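Local coordinates for protein gamma-resorcylate decarboxylase (Polaromonas, PDB 4QRO) that probably catalyses the decarboxylation of gamma-resorcylate (2,6-dihydroxybenzoate) at a manganese-containing active site of the amidohydrolase type, at residues V64-R78 / A100-E112. Sequence-based numbering, arbitrary orientation.
Sequences VQAIADSTRANETAR and ALPMQDPELAARE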
ATOM      1  N   VAL A  64      -5.774  19.309  14.375  1.00 33.58           N
ATOM      2  CA  VAL A  64      -7.098  19.227  15.000  1.00 35.75           C
ATOM      3  C   VAL A  64      -7.528  17.787  15.248  1.00 35.94           C
ATOM      4  O   VAL A  64      -8.236  17.512  16.212  1.00 33.87           O
ATOM      5  CB  VAL A  64      -8.154  20.018  14.195  1.00 37.25           C
ATOM      6  CG1 VAL A  64      -9.546  19.858  14.782  1.00 35.32           C
ATOM      7  CG2 VAL A  64      -7.767  21.495  14.156  1.00 40.83           C
ATOM      8  N   GLN A  65      -7.048  16.861  14.424  1.00 32.81           N
ATOM      9  CA  GLN A  65      -7.422  15.457  14.554  1.00 32.22           C
ATOM     10  C   GLN A  65      -6.873  14.748  15.794  1.00 40.32           C
ATOM     11  O   GLN A  65      -7.299  13.605  16.113  1.00 34.52           O
ATOM     12  CB  GLN A  65      -7.003  14.694  13.307  1.00 30.81           C
ATOM     13  CG  GLN A  65      -7.963  14.891  12.144  1.00 31.97           C
ATOM     14  CD  GLN A  65      -7.994  16.296  11.594  1.00 34.08           C
ATOM     15  OE1 GLN A  65      -7.049  16.720  10.969  1.00 32.14           O
ATOM     16  NE2 GLN A  65      -9.110  17.024  11.807  1.00 33.27           N
ATOM     17  N   ALA A  66      -5.908  15.394  16.458  1.00 30.76           N
ATOM     18  CA  ALA A  66      -5.292  14.850  17.658  1.00 33.93           C
ATOM     19  C   ALA A  66      -5.802  15.584  18.926  1.00 34.94           C
ATOM     20  O   ALA A  66      -5.347  15.314  20.010  1.00 33.66           O
ATOM     21  CB  ALA A  66      -3.769  14.938  17.560  1.00 38.17           C
ATOM     22  N   ILE A  67      -6.757  16.489  18.792  1.00 32.88           N
ATOM     23  CA  ILE A  67      -7.275  17.195  19.960  1.00 33.61           C
ATOM     24  C   ILE A  67      -8.522  16.458  20.487  1.00 38.06           C
ATOM     25  O   ILE A  67      -9.619  16.551  19.931  1.00 36.57           O
ATOM     26  CB  ILE A  67      -7.548  18.657  19.627  1.00 35.97           C
ATOM     27  CG1 ILE A  67      -6.233  19.350  19.186  1.00 31.37           C
ATOM     28  CG2 ILE A  67      -8.210  19.348  20.831  1.00 39.61           C
ATOM     29  CD1 ILE A  67      -6.475  20.739  18.627  1.00 51.69           C
ATOM     30  N   ALA A  68      -8.336  15.735  21.579  1.00 40.87           N
ATOM     31  CA  ALA A  68      -9.308  14.735  22.014  1.00 39.06           C
ATOM     32  C   ALA A  68     -10.522  15.334  22.702  1.00 40.05           C
ATOM     33  O   ALA A  68     -11.571  14.703  22.774  1.00 38.65           O
ATOM     34  CB  ALA A  68      -8.640  13.726  22.895  1.00 32.43           C
ATOM     35  N   ASP A  69     -10.407  16.562  23.182  1.00 39.11           N
ATOM     36  CA  ASP A  69     -11.571  17.249  23.723  1.00 35.25           C
ATOM     37  C   ASP A  69     -12.227  18.017  22.581  1.00 38.14           C
ATOM     38  O   ASP A  69     -11.679  19.017  22.124  1.00 36.81           O
ATOM     39  CB  ASP A  69     -11.114  18.202  24.828  1.00 41.12           C
ATOM     40  CG  ASP A  69     -12.245  19.033  25.414  1.00 39.11           C
ATOM     41  OD1 ASP A  69     -13.368  19.029  24.887  1.00 40.47           O
ATOM     42  OD2 ASP A  69     -11.992  19.689  26.441  1.00 45.54           O
ATOM     43  N   SER A  70     -13.399  17.561  22.137  1.00 37.45           N
ATOM     44  CA  SER A  70     -14.040  18.111  20.923  1.00 38.45           C
ATOM     45  C   SER A  70     -14.405  19.609  21.051  1.00 42.49           C
ATOM     46  O   SER A  70     -14.412  20.336  20.054  1.00 34.64           O
ATOM     47  CB  SER A  70     -15.277  17.283  20.563  1.00 43.43           C
ATOM     48  OG  SER A  70     -16.286  17.387  21.546  1.00 40.30           O
ATOM     49  N   THR A  71     -14.682  20.084  22.270  1.00 35.94           N
ATOM     50  CA  THR A  71     -14.854  21.528  22.489  1.00 41.00           C
ATOM     51  C   THR A  71     -13.568  22.303  22.175  1.00 35.50           C
ATOM     52  O   THR A  71     -13.612  23.337  21.499  1.00 38.21           O
ATOM     53  CB  THR A  71     -15.322  21.819  23.930  1.00 46.17           C
ATOM     54  OG1 THR A  71     -16.618  21.234  24.108  1.00 38.54           O
ATOM     55  CG2 THR A  71     -15.395  23.335  24.209  1.00 47.87           C
ATOM     56  N   ARG A  72     -12.430  21.783  22.632  1.00 34.33           N
ATOM     57  CA  ARG A  72     -11.135  22.383  22.324  1.00 29.90           C
ATOM     58  C   ARG A  72     -10.759  22.250  20.839  1.00 52.44           C
ATOM     59  O   ARG A  72     -10.173  23.170  20.266  1.00 39.56           O
ATOM     60  CB  ARG A  72     -10.029  21.814  23.184  1.00 37.01           C
ATOM     61  CG  ARG A  72     -10.177  22.212  24.639  1.00 75.96           C
ATOM     62  CD  ARG A  72      -9.068  21.620  25.486  1.00 68.50           C
ATOM     63  NE  ARG A  72      -9.041  22.235  26.808  1.00136.55           N
ATOM     64  CZ  ARG A  72      -8.569  23.453  27.067  1.00132.57           C
ATOM     65  NH1 ARG A  72      -8.067  24.219  26.100  1.00 91.64           N
ATOM     66  NH2 ARG A  72      -8.599  23.914  28.310  1.00 73.89           N
ATOM     67  N   ALA A  73     -11.085  21.115  20.223  1.00 43.39           N
ATOM     68  CA  ALA A  73     -10.819  20.913  18.779  1.00 34.16           C
ATOM     69  C   ALA A  73     -11.505  21.972  17.959  1.00 34.28           C
ATOM     70  O   ALA A  73     -10.916  22.571  17.064  1.00 35.82           O
ATOM     71  CB  ALA A  73     -11.270  19.529  18.350  1.00 35.48           C
ATOM     72  N   ASN A  74     -12.759  22.233  18.297  1.00 36.00           N
ATOM     73  CA  ASN A  74     -13.546  23.237  17.618  1.00 39.92           C
ATOM     74  C   ASN A  74     -12.940  24.640  17.750  1.00 46.54           C
ATOM     75  O   ASN A  74     -12.844  25.377  16.768  1.00 34.17           O
ATOM     76  CB  ASN A  74     -14.974  23.203  18.143  1.00 39.57           C
ATOM     77  CG  ASN A  74     -15.904  24.102  17.359  1.00 38.15           C
ATOM     78  OD1 ASN A  74     -16.042  23.978  16.144  1.00 42.68           O
ATOM     79  ND2 ASN A  74     -16.548  25.032  18.057  1.00 43.32           N
ATOM     80  N   GLU A  75     -12.512  24.991  18.959  1.00 34.96           N
ATOM     81  CA  GLU A  75     -11.833  26.272  19.219  1.00 32.23           C
ATOM     82  C   GLU A  75     -10.536  26.455  18.410  1.00 40.42           C
ATOM     83  O   GLU A  75     -10.305  27.520  17.835  1.00 37.19           O
ATOM     84  CB  GLU A  75     -11.563  26.431  20.733  1.00 37.85           C
ATOM     85  CG  GLU A  75     -12.844  26.611  21.554  1.00 49.85           C
ATOM     86  CD  GLU A  75     -12.662  26.353  23.049  1.00 70.76           C
ATOM     87  OE1 GLU A  75     -13.646  26.527  23.789  1.00 58.92           O
ATOM     88  OE2 GLU A  75     -11.558  25.975  23.502  1.00 61.21           O
ATOM     89  N   THR A  76      -9.686  25.424  18.387  1.00 35.36           N
ATOM     90  CA  THR A  76      -8.463  25.445  17.620  1.00 36.01           C
ATOM     91  C   THR A  76      -8.757  25.572  16.111  1.00 35.88           C
ATOM     92  O   THR A  76      -8.134  26.369  15.420  1.00 36.55           O
ATOM     93  CB  THR A  76      -7.639  24.170  17.882  1.00 37.11           C
ATOM     94  OG1 THR A  76      -7.385  24.045  19.293  1.00 41.91           O
ATOM     95  CG2 THR A  76      -6.321  24.202  17.154  1.00 35.54           C
ATOM     96  N   ALA A  77      -9.698  24.780  15.612  1.00 40.57           N
ATOM     97  CA  ALA A  77     -10.073  24.851  14.195  1.00 39.92           C
ATOM     98  C   ALA A  77     -10.538  26.274  13.807  1.00 39.15           C
ATOM     99  O   ALA A  77     -10.144  26.825  12.783  1.00 32.86           O
ATOM    100  CB  ALA A  77     -11.152  23.815  13.878  1.00 33.56           C
ATOM    101  N   ARG A  78     -11.361  26.871  14.648  1.00 33.13           N
ATOM    102  CA  ARG A  78     -11.909  28.219  14.376  1.00 31.49           C
ATOM    103  C   ARG A  78     -10.812  29.281  14.340  1.00 31.81           C
ATOM    104  O   ARG A  78     -10.797  30.133  13.448  1.00 40.12           O
ATOM    105  CB  ARG A  78     -12.983  28.554  15.407  1.00 34.63           C
ATOM    106  CG  ARG A  78     -14.281  27.784  15.146  1.00 42.93           C
ATOM    107  CD  ARG A  78     -15.345  28.006  16.209  1.00 57.40           C
ATOM    108  NE  ARG A  78     -15.616  29.421  16.427  1.00 44.59           N
ATOM    109  CZ  ARG A  78     -16.586  30.142  15.855  1.00 51.99           C
ATOM    110  NH1 ARG A  78     -17.457  29.608  15.004  1.00 45.97           N
ATOM    111  NH2 ARG A  78     -16.696  31.429  16.159  1.00 63.79           N
ATOM    112  N   ALA A 100      -9.673  23.549   8.255  1.00 31.51           N
ATOM    113  CA  ALA A 100      -9.466  22.617   9.351  1.00 32.88           C
ATOM    114  C   ALA A 100     -10.808  22.345  10.052  1.00 37.98           C
ATOM    115  O   ALA A 100     -11.601  23.274  10.324  1.00 33.19           O
ATOM    116  CB  ALA A 100      -8.436  23.196  10.327  1.00 29.83           C
ATOM    117  N   LEU A 101     -11.090  21.077  10.331  1.00 30.96           N
ATOM    118  CA  LEU A 101     -12.389  20.694  10.890  1.00 31.24           C
ATOM    119  C   LEU A 101     -12.310  19.810  12.139  1.00 31.52           C
ATOM    120  O   LEU A 101     -11.484  18.885  12.221  1.00 36.54           O
ATOM    121  CB  LEU A 101     -13.248  19.971   9.859  1.00 34.07           C
ATOM    122  CG  LEU A 101     -13.578  20.690   8.570  1.00 35.62           C
ATOM    123  CD1 LEU A 101     -14.255  19.690   7.641  1.00 36.32           C
ATOM    124  CD2 LEU A 101     -14.458  21.923   8.827  1.00 41.74           C
ATOM    125  N   PRO A 102     -13.184  20.084  13.123  1.00 29.13           N
ATOM    126  CA  PRO A 102     -13.208  19.285  14.325  1.00 34.67           C
ATOM    127  C   PRO A 102     -14.082  18.073  14.096  1.00 42.61           C
ATOM    128  O   PRO A 102     -15.235  18.053  14.508  1.00 35.28           O
ATOM    129  CB  PRO A 102     -13.828  20.247  15.359  1.00 41.53           C
ATOM    130  CG  PRO A 102     -14.773  21.078  14.554  1.00 33.01           C
ATOM    131  CD  PRO A 102     -14.078  21.265  13.232  1.00 37.87           C
ATOM    132  N   MET A 103     -13.519  17.064  13.427  1.00 32.27           N
ATOM    133  CA  MET A 103     -14.283  15.897  13.007  1.00 35.10           C
ATOM    134  C   MET A 103     -14.680  15.002  14.184  1.00 35.45           C
ATOM    135  O   MET A 103     -15.471  14.069  14.034  1.00 44.81           O
ATOM    136  CB  MET A 103     -13.495  15.113  11.968  1.00 32.15           C
ATOM    137  CG  MET A 103     -13.247  15.900  10.691  1.00 33.89           C
ATOM    138  SD  MET A 103     -14.687  16.199   9.666  1.00 33.59           S
ATOM    139  CE  MET A 103     -15.211  14.526   9.266  1.00 30.35           C
ATOM    140  N   GLN A 104     -14.138  15.303  15.359  1.00 34.15           N
ATOM    141  CA  GLN A 104     -14.604  14.722  16.618  1.00 36.58           C
ATOM    142  C   GLN A 104     -16.128  14.771  16.750  1.00 48.27           C
ATOM    143  O   GLN A 104     -16.756  13.846  17.243  1.00 39.96           O
ATOM    144  CB  GLN A 104     -13.962  15.470  17.801  1.00 34.40           C
ATOM    145  CG  GLN A 104     -12.472  15.144  17.993  1.00 36.88           C
ATOM    146  CD  GLN A 104     -11.505  15.922  17.089  1.00 31.34           C
ATOM    147  OE1 GLN A 104     -11.907  16.802  16.326  1.00 39.49           O
ATOM    148  NE2 GLN A 104     -10.223  15.595  17.185  1.00 36.97           N
ATOM    149  N   ASP A 105     -16.716  15.864  16.294  1.00 34.89           N
ATOM    150  CA  ASP A 105     -18.135  16.076  16.419  1.00 34.63           C
ATOM    151  C   ASP A 105     -18.708  16.359  15.025  1.00 33.19           C
ATOM    152  O   ASP A 105     -18.370  17.371  14.428  1.00 43.41           O
ATOM    153  CB  ASP A 105     -18.329  17.236  17.378  1.00 31.84           C
ATOM    154  CG  ASP A 105     -19.785  17.468  17.773  1.00 61.71           C
ATOM    155  OD1 ASP A 105     -20.653  17.498  16.887  1.00 47.93           O
ATOM    156  OD2 ASP A 105     -20.056  17.680  18.974  1.00 61.61           O
ATOM    157  N   PRO A 106     -19.545  15.448  14.484  1.00 39.50           N
ATOM    158  CA  PRO A 106     -20.066  15.655  13.131  1.00 41.69           C
ATOM    159  C   PRO A 106     -20.807  16.985  12.933  1.00 38.13           C
ATOM    160  O   PRO A 106     -20.654  17.620  11.894  1.00 32.06           O
ATOM    161  CB  PRO A 106     -21.030  14.485  12.957  1.00 40.18           C
ATOM    162  CG  PRO A 106     -20.414  13.401  13.755  1.00 45.46           C
ATOM    163  CD  PRO A 106     -19.876  14.094  14.976  1.00 41.67           C
ATOM    164  N   GLU A 107     -21.592  17.387  13.929  1.00 38.33           N
ATOM    165  CA  GLU A 107     -22.352  18.645  13.865  1.00 39.82           C
ATOM    166  C   GLU A 107     -21.431  19.853  13.848  1.00 38.82           C
ATOM    167  O   GLU A 107     -21.618  20.755  13.033  1.00 42.98           O
ATOM    168  CB  GLU A 107     -23.308  18.750  15.060  1.00 47.06           C
ATOM    169  CG  GLU A 107     -24.118  20.041  15.098  1.00 52.84           C
ATOM    170  CD  GLU A 107     -25.534  19.858  14.618  1.00105.56           C
ATOM    171  OE1 GLU A 107     -25.748  19.816  13.388  1.00110.53           O
ATOM    172  OE2 GLU A 107     -26.431  19.767  15.479  1.00 73.23           O
ATOM    173  N   LEU A 108     -20.460  19.890  14.763  1.00 34.52           N
ATOM    174  CA  LEU A 108     -19.475  20.986  14.802  1.00 36.10           C
ATOM    175  C   LEU A 108     -18.662  21.106  13.500  1.00 36.43           C
ATOM    176  O   LEU A 108     -18.438  22.206  13.005  1.00 35.08           O
ATOM    177  CB  LEU A 108     -18.500  20.808  15.974  1.00 32.76           C
ATOM    178  CG  LEU A 108     -19.109  20.852  17.385  1.00 48.64           C
ATOM    179  CD1 LEU A 108     -18.023  20.689  18.436  1.00 53.96           C
ATOM    180  CD2 LEU A 108     -19.893  22.137  17.597  1.00 46.40           C
ATOM    181  N   ALA A 109     -18.210  19.965  12.968  1.00 41.61           N
ATOM    182  CA  ALA A 109     -17.444  19.920  11.707  1.00 40.76           C
ATOM    183  C   ALA A 109     -18.270  20.482  10.547  1.00 37.82           C
ATOM    184  O   ALA A 109     -17.768  21.264   9.739  1.00 33.71           O
ATOM    185  CB  ALA A 109     -17.012  18.486  11.393  1.00 33.29           C
ATOM    186  N   ALA A 110     -19.543  20.091  10.477  1.00 32.20           N
ATOM    187  CA  ALA A 110     -20.442  20.536   9.415  1.00 36.58           C
ATOM    188  C   ALA A 110     -20.675  22.031   9.530  1.00 36.73           C
ATOM    189  O   ALA A 110     -20.636  22.752   8.516  1.00 36.93           O
ATOM    190  CB  ALA A 110     -21.766  19.786   9.464  1.00 39.65           C
ATOM    191  N   ARG A 111     -20.869  22.505  10.757  1.00 34.77           N
ATOM    192  CA  ARG A 111     -21.077  23.960  10.975  1.00 42.15           C
ATOM    193  C   ARG A 111     -19.831  24.769  10.607  1.00 35.75           C
ATOM    194  O   ARG A 111     -19.924  25.851   9.994  1.00 38.59           O
ATOM    195  CB  ARG A 111     -21.453  24.276  12.436  1.00 41.44           C
ATOM    196  CG  ARG A 111     -22.875  23.947  12.858  1.00 60.99           C
ATOM    197  CD  ARG A 111     -23.136  24.534  14.243  1.00 84.54           C
ATOM    198  NE  ARG A 111     -23.928  23.660  15.109  1.00106.49           N
ATOM    199  CZ  ARG A 111     -25.256  23.559  15.089  1.00116.49           C
ATOM    200  NH1 ARG A 111     -25.865  22.734  15.935  1.00 83.85           N
ATOM    201  NH2 ARG A 111     -25.983  24.269  14.234  1.00103.92           N
ATOM    202  N   GLU A 112     -18.658  24.273  11.001  1.00 35.08           N
ATOM    203  CA  GLU A 112     -17.425  24.983  10.685  1.00 29.15           C
ATOM    204  C   GLU A 112     -17.129  24.970   9.185  1.00 32.97           C
ATOM    205  O   GLU A 112     -16.613  25.947   8.660  1.00 33.86           O
ATOM    206  CB  GLU A 112     -16.229  24.453  11.484  1.00 36.03           C
ATOM    207  CG  GLU A 112     -14.910  25.171  11.198  1.00 33.10           C
ATOM    208  CD  GLU A 112     -14.892  26.641  11.638  1.00 46.67           C
ATOM    209  OE1 GLU A 112     -15.946  27.180  12.029  1.00 49.90           O
ATOM    210  OE2 GLU A 112     -13.816  27.284  11.591  1.00 37.71           O
TER
HETATM  211  O   HOH W   1     -10.832  16.098  13.954  1.00 28.68           O
HETATM  212  O   HOH W   2      -8.839  19.449   9.694  1.00 30.97           O
HETATM  213  O   HOH W   3     -18.494  18.418  21.147  1.00 46.66           O
HETATM  214  O   HOH W   4     -18.397  24.442  14.754  1.00 38.25           O
HETATM  215  O   HOH W   5     -18.080  27.029  13.704  1.00 41.65           O
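Helices 70-78 and 106-112 run side by side in the same direction, their axes 11° apart and 10.7 Å at closest approach, while Pro102 and Gln104 of the loop before the second helix pack against the first. With the chain of Gln104 bent at chi2 (82°), its amide lies by the 3-10 segment that includes 64-66, and NE2 donates to Val64 O at 2.9 Å; that carbonyl also accepts from Ile67 N, and NE2 has a second acceptor in Gln132 O. The other end of the amide, OE1, rests on Ala73 CB and accepts a hydrogen bond from a water that itself accepts from Met103 N and Gln65 NE2, the OE1 of Gln65 being bonded to Asn128 N. Replacing Gln104 by alanine would remove the amide, and is likely to cost Val64 O and Gln132 O this donor and the water this acceptor. The arrangement illustrates successive beta-alpha units of an amidohydrolase (beta/alpha)8 barrel: the loop joining strand 95-97 to helix 106-118 packs on helix 70-90, with Leu101 and Met103 touching Phe150. Here Pro102, the centre of an inverse gamma turn, sets CB 4.0 Å from Ala73 CB and CD 3.9 Å from Ala77 CB. Asn74 has CG anti to its N (chi1 -173°), which carries OD1 to 3.5 Å from Pro102 CG; a water joins that oxygen to Leu108 O. Leu108 CD1 meets Asn74 CB at 4.0 Å. Farther along, Glu112 OE1 lies well out of the Arg78 guanidinium plane, 4.1 Å from NH1, and a water bridges the two, while OE2 forms a salt bridge to Arg115 and accepts from Asn81 ND2.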